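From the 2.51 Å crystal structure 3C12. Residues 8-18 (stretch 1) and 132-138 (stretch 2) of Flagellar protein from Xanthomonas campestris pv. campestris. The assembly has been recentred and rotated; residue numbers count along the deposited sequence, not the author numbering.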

ATOM      1  N   ALA A   8      -2.557  21.403 -11.213  1.00 63.06           N
ATOM      2  CA  ALA A   8      -3.346  22.123 -10.233  1.00 63.66           C
ATOM      3  C   ALA A   8      -3.142  21.446  -8.884  1.00 63.54           C
ATOM      4  O   ALA A   8      -3.612  21.925  -7.854  1.00 64.20           O
ATOM      5  CB  ALA A   8      -4.801  22.076 -10.621  1.00 63.94           C
ATOM      6  N   LEU A   9      -2.448  20.315  -8.903  1.00 62.97           N
ATOM      7  CA  LEU A   9      -2.170  19.589  -7.683  1.00 62.61           C
ATOM      8  C   LEU A   9      -1.053  20.289  -6.923  1.00 63.51           C
ATOM      9  O   LEU A   9      -0.959  20.190  -5.700  1.00 62.85           O
ATOM     10  CB  LEU A   9      -1.761  18.161  -8.011  1.00 60.88           C
ATOM     11  CG  LEU A   9      -2.864  17.291  -8.600  1.00 59.83           C
ATOM     12  CD1 LEU A   9      -2.295  15.958  -9.029  1.00 58.96           C
ATOM     13  CD2 LEU A   9      -3.951  17.108  -7.566  1.00 57.94           C
ATOM     14  N   VAL A  10      -0.209  21.007  -7.651  1.00 64.72           N
ATOM     15  CA  VAL A  10       0.898  21.710  -7.017  1.00 66.32           C
ATOM     16  C   VAL A  10       0.364  22.646  -5.933  1.00 66.47           C
ATOM     17  O   VAL A  10      -0.571  23.412  -6.166  1.00 66.81           O
ATOM     18  CB  VAL A  10       1.711  22.530  -8.049  1.00 67.60           C
ATOM     19  CG1 VAL A  10       2.973  23.085  -7.394  1.00 67.92           C
ATOM     20  CG2 VAL A  10       2.069  21.657  -9.242  1.00 69.35           C
ATOM     21  N   GLY A  11       0.953  22.568  -4.745  1.00 66.43           N
ATOM     22  CA  GLY A  11       0.513  23.420  -3.654  1.00 66.06           C
ATOM     23  C   GLY A  11      -0.507  22.773  -2.732  1.00 65.93           C
ATOM     24  O   GLY A  11      -0.751  23.249  -1.626  1.00 66.21           O
ATOM     25  N   HIS A  12      -1.104  21.680  -3.186  1.00 66.13           N
ATOM     26  CA  HIS A  12      -2.098  20.981  -2.389  1.00 66.44           C
ATOM     27  C   HIS A  12      -1.540  19.688  -1.799  1.00 65.15           C
ATOM     28  O   HIS A  12      -0.355  19.381  -1.965  1.00 64.34           O
ATOM     29  CB  HIS A  12      -3.327  20.686  -3.247  1.00 68.71           C
ATOM     30  CG  HIS A  12      -4.090  21.913  -3.645  1.00 73.30           C
ATOM     31  ND1 HIS A  12      -5.206  21.867  -4.452  1.00 73.57           N
ATOM     32  CD2 HIS A  12      -3.909  23.216  -3.325  1.00 73.77           C
ATOM     33  CE1 HIS A  12      -5.682  23.090  -4.611  1.00 74.42           C
ATOM     34  NE2 HIS A  12      -4.912  23.926  -3.937  1.00 74.58           N
ATOM     35  N   ASN A  13      -2.395  18.945  -1.098  1.00 63.32           N
ATOM     36  CA  ASN A  13      -2.009  17.677  -0.481  1.00 61.53           C
ATOM     37  C   ASN A  13      -2.714  16.525  -1.167  1.00 59.38           C
ATOM     38  O   ASN A  13      -3.839  16.658  -1.642  1.00 59.45           O
ATOM     39  CB  ASN A  13      -2.337  17.676   1.017  1.00 62.87           C
ATOM     40  CG  ASN A  13      -1.212  18.247   1.859  1.00 64.24           C
ATOM     41  OD1 ASN A  13      -0.717  19.339   1.598  1.00 65.53           O
ATOM     42  ND2 ASN A  13      -0.804  17.507   2.877  1.00 65.49           N
ATOM     43  N   VAL A  14      -2.038  15.391  -1.231  1.00 57.58           N
ATOM     44  CA  VAL A  14      -2.608  14.222  -1.869  1.00 55.96           C
ATOM     45  C   VAL A  14      -2.449  12.995  -0.998  1.00 55.68           C
ATOM     46  O   VAL A  14      -1.639  12.966  -0.069  1.00 53.46           O
ATOM     47  CB  VAL A  14      -1.937  13.937  -3.235  1.00 56.09           C
ATOM     48  CG1 VAL A  14      -2.198  15.084  -4.190  1.00 56.39           C
ATOM     49  CG2 VAL A  14      -0.440  13.723  -3.049  1.00 54.36           C
ATOM     50  N   LEU A  15      -3.249  11.985  -1.303  1.00 54.99           N
ATOM     51  CA  LEU A  15      -3.199  10.732  -0.587  1.00 53.29           C
ATOM     52  C   LEU A  15      -2.730   9.694  -1.573  1.00 51.08           C
ATOM     53  O   LEU A  15      -3.379   9.444  -2.582  1.00 51.01           O
ATOM     54  CB  LEU A  15      -4.578  10.357  -0.043  1.00 56.12           C
ATOM     55  CG  LEU A  15      -4.897  10.838   1.375  1.00 58.97           C
ATOM     56  CD1 LEU A  15      -4.698  12.336   1.475  1.00 60.17           C
ATOM     57  CD2 LEU A  15      -6.320  10.465   1.720  1.00 59.78           C
ATOM     58  N   VAL A  16      -1.582   9.106  -1.280  1.00 49.82           N
ATOM     59  CA  VAL A  16      -1.017   8.087  -2.137  1.00 48.89           C
ATOM     60  C   VAL A  16      -0.659   6.860  -1.316  1.00 48.41           C
ATOM     61  O   VAL A  16      -0.342   6.959  -0.132  1.00 46.81           O
ATOM     62  CB  VAL A  16       0.252   8.602  -2.842  1.00 48.93           C
ATOM     63  CG1 VAL A  16      -0.103   9.732  -3.784  1.00 49.02           C
ATOM     64  CG2 VAL A  16       1.256   9.083  -1.812  1.00 48.94           C
ATOM     65  N   PRO A  17      -0.736   5.680  -1.935  1.00 48.42           N
ATOM     66  CA  PRO A  17      -0.409   4.423  -1.261  1.00 47.74           C
ATOM     67  C   PRO A  17       1.075   4.430  -0.928  1.00 47.54           C
ATOM     68  O   PRO A  17       1.908   4.536  -1.824  1.00 47.31           O
ATOM     69  CB  PRO A  17      -0.751   3.371  -2.311  1.00 47.91           C
ATOM     70  CG  PRO A  17      -1.835   4.017  -3.093  1.00 49.77           C
ATOM     71  CD  PRO A  17      -1.330   5.421  -3.254  1.00 47.80           C
ATOM     72  N   SER A  18       1.409   4.324   0.353  1.00 46.23           N
ATOM     73  CA  SER A  18       2.807   4.331   0.758  1.00 45.13           C
ATOM     74  C   SER A  18       3.045   3.383   1.919  1.00 44.90           C
ATOM     75  O   SER A  18       2.244   3.315   2.840  1.00 45.13           O
ATOM     76  CB  SER A  18       3.230   5.752   1.147  1.00 44.53           C
ATOM     77  OG  SER A  18       4.611   5.822   1.429  1.00 44.46           O
ATOM     78  N   ALA A 132      -1.314   9.271 -10.865  1.00 54.00           N
ATOM     79  CA  ALA A 132      -2.070   8.051 -11.172  1.00 53.43           C
ATOM     80  C   ALA A 132      -2.123   7.255  -9.891  1.00 53.51           C
ATOM     81  O   ALA A 132      -3.152   6.664  -9.553  1.00 53.36           O
ATOM     82  CB  ALA A 132      -1.375   7.216 -12.256  1.00 50.17           C
ATOM     83  N   ASN A 133      -0.993   7.238  -9.190  1.00 53.84           N
ATOM     84  CA  ASN A 133      -0.897   6.537  -7.931  1.00 53.80           C
ATOM     85  C   ASN A 133      -1.659   7.347  -6.910  1.00 54.23           C
ATOM     86  O   ASN A 133      -1.836   6.915  -5.781  1.00 54.46           O
ATOM     87  CB  ASN A 133       0.558   6.393  -7.485  1.00 55.29           C
ATOM     88  CG  ASN A 133       1.328   5.379  -8.305  1.00 56.46           C
ATOM     89  OD1 ASN A 133       2.235   4.731  -7.802  1.00 56.62           O
ATOM     90  ND2 ASN A 133       0.974   5.244  -9.576  1.00 57.49           N
ATOM     91  N   VAL A 134      -2.120   8.529  -7.309  1.00 54.34           N
ATOM     92  CA  VAL A 134      -2.866   9.376  -6.387  1.00 54.83           C
ATOM     93  C   VAL A 134      -4.249   8.801  -6.104  1.00 55.78           C
ATOM     94  O   VAL A 134      -4.958   8.378  -7.015  1.00 55.97           O
ATOM     95  CB  VAL A 134      -3.025  10.812  -6.927  1.00 54.90           C
ATOM     96  CG1 VAL A 134      -3.678  11.699  -5.863  1.00 55.59           C
ATOM     97  CG2 VAL A 134      -1.669  11.365  -7.321  1.00 54.13           C
ATOM     98  N   LEU A 135      -4.618   8.782  -4.827  1.00 55.83           N
ATOM     99  CA  LEU A 135      -5.910   8.263  -4.408  1.00 55.85           C
ATOM    100  C   LEU A 135      -6.944   9.386  -4.451  1.00 56.42           C
ATOM    101  O   LEU A 135      -8.101   9.163  -4.806  1.00 57.12           O
ATOM    102  CB  LEU A 135      -5.807   7.675  -2.989  1.00 55.44           C
ATOM    103  CG  LEU A 135      -7.040   7.020  -2.324  1.00 55.96           C
ATOM    104  CD1 LEU A 135      -7.935   8.075  -1.675  1.00 55.11           C
ATOM    105  CD2 LEU A 135      -7.813   6.198  -3.362  1.00 54.82           C
ATOM    106  N   ARG A 136      -6.520  10.595  -4.096  1.00 56.64           N
ATOM    107  CA  ARG A 136      -7.409  11.742  -4.101  1.00 58.02           C
ATOM    108  C   ARG A 136      -6.727  12.930  -3.446  1.00 60.19           C
ATOM    109  O   ARG A 136      -5.749  12.767  -2.718  1.00 60.20           O
ATOM    110  CB  ARG A 136      -8.699  11.431  -3.337  1.00 56.34           C
ATOM    111  CG  ARG A 136      -8.541  11.382  -1.826  1.00 54.82           C
ATOM    112  CD  ARG A 136      -9.886  11.562  -1.156  1.00 54.26           C
ATOM    113  NE  ARG A 136      -9.809  11.613   0.303  1.00 53.40           N
ATOM    114  CZ  ARG A 136      -9.985  10.565   1.102  1.00 52.79           C
ATOM    115  NH1 ARG A 136     -10.250   9.364   0.588  1.00 51.30           N
ATOM    116  NH2 ARG A 136      -9.905  10.724   2.420  1.00 50.14           N
ATOM    117  N   VAL A 137      -7.256  14.125  -3.695  1.00 63.11           N
ATOM    118  CA  VAL A 137      -6.692  15.338  -3.111  1.00 67.06           C
ATOM    119  C   VAL A 137      -7.350  15.623  -1.784  1.00 69.54           C
ATOM    120  O   VAL A 137      -8.417  16.236  -1.747  1.00 70.38           O
ATOM    121  CB  VAL A 137      -6.923  16.590  -3.993  1.00 67.37           C
ATOM    122  CG1 VAL A 137      -6.234  17.805  -3.350  1.00 67.10           C
ATOM    123  CG2 VAL A 137      -6.408  16.351  -5.403  1.00 67.49           C
ATOM    124  N   SER A 138      -6.727  15.181  -0.699  1.00 72.41           N
ATOM    125  CA  SER A 138      -7.281  15.430   0.635  1.00 75.96           C
ATOM    126  C   SER A 138      -6.183  15.809   1.630  1.00 77.13           C
ATOM    127  O   SER A 138      -4.993  15.630   1.282  1.00 77.33           O
ATOM    128  CB  SER A 138      -8.059  14.194   1.150  1.00 76.86           C
ATOM    129  OG  SER A 138      -9.368  14.098   0.578  1.00 77.67           O
ATOM    130  OXT SER A 138      -6.528  16.273   2.745  1.00 78.39           O
TER

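The C-terminal segment of the chain lies antiparallel against a strand near its start, pinned by two backbone hydrogen bonds that both centre on Leu-15 and padded by aliphatic side chains around them. Residues 13 to 17 form the strand, whereas residues 132 to 138 adopt no regular secondary structure, and only two backbone hydrogen bonds are clear between them. Leu-15 N donates to Arg-136 O at 3.0 Å, and Leu-135 N donates to Leu-15 O at 2.6 Å. One residue thus spends both its backbone polar groups on its partner, which suits a buried position where an unpaired amide or carbonyl would be costly.

Next to these bonds, CA-H...O contacts accompany them. Val-14 CA lies 3.6 Å from Arg-136 O, the same carbonyl that accepts from Leu-15, and Val-137 CA lies 3.5 Å from Asn-13 O. Toward the chain terminus, Asn-13 O and Ser-138 O, two acceptors, stand 3.3 Å apart and do not bond to each other.

Leu-15 is also the residue of its stretch most covered by the partner, at 110 Å². Its CA-to-CB bond points toward the other stretch, as does that of Leu-135, and their CB atoms come within 4.2 Å. The branched end of Leu-15 reaches further: CD1 is 3.9 Å from Ser-138 CB, while CD2 lies over one face of the Arg-136 guanidinium, 3.7 Å from NH2. The flat face of a guanidinium has little hydrogen-bonding capacity and tolerates a methyl group, while the polar atoms at its edge are free to bond. Arg-136 NE donates to Ser-138 OG at 2.5 Å within the same stretch, and NH1 and NH2 are satisfied elsewhere in the structure. Arginine can therefore cover a leucine without leaving these nitrogens without hydrogen-bond partners.

Val-14 and Val-16, both buried, share Val-134 as a neighbour. Val-14 CB is 3.9 Å from Val-134 CG1, and Val-16 CG1 is 4.2 Å from Val-134 CG2, so the two methyls of one valine serve two strand residues. Valine suits this task: branching at CB puts its methyls close to the backbone, and the compact side chain is at home in extended conformations. Pro-17 follows, with CD 3.0 Å from Asn-133 O. Proline has no amide hydrogen to offer that carbonyl, so this is a tight packing contact.

At the other end, Val-137 is the most covered residue of its stretch, at 71 Å². Its CG2 meets Leu-9 CD2 at 3.4 Å, and its CG1 lies 4.1 Å from His-12 CB and 3.2 Å from Asn-13 O. Leu-9 and His-12 bracket a type II turn closed by His-12 N donating to Leu-9 O at 2.9 Å, and both direct their CA-to-CB bonds toward the partner. Gly-11 suits the turn because, at its backbone angles, a CB would jam against the carbonyl oxygen of Val-10. In all, the contact buries 562 Å², counting both sides.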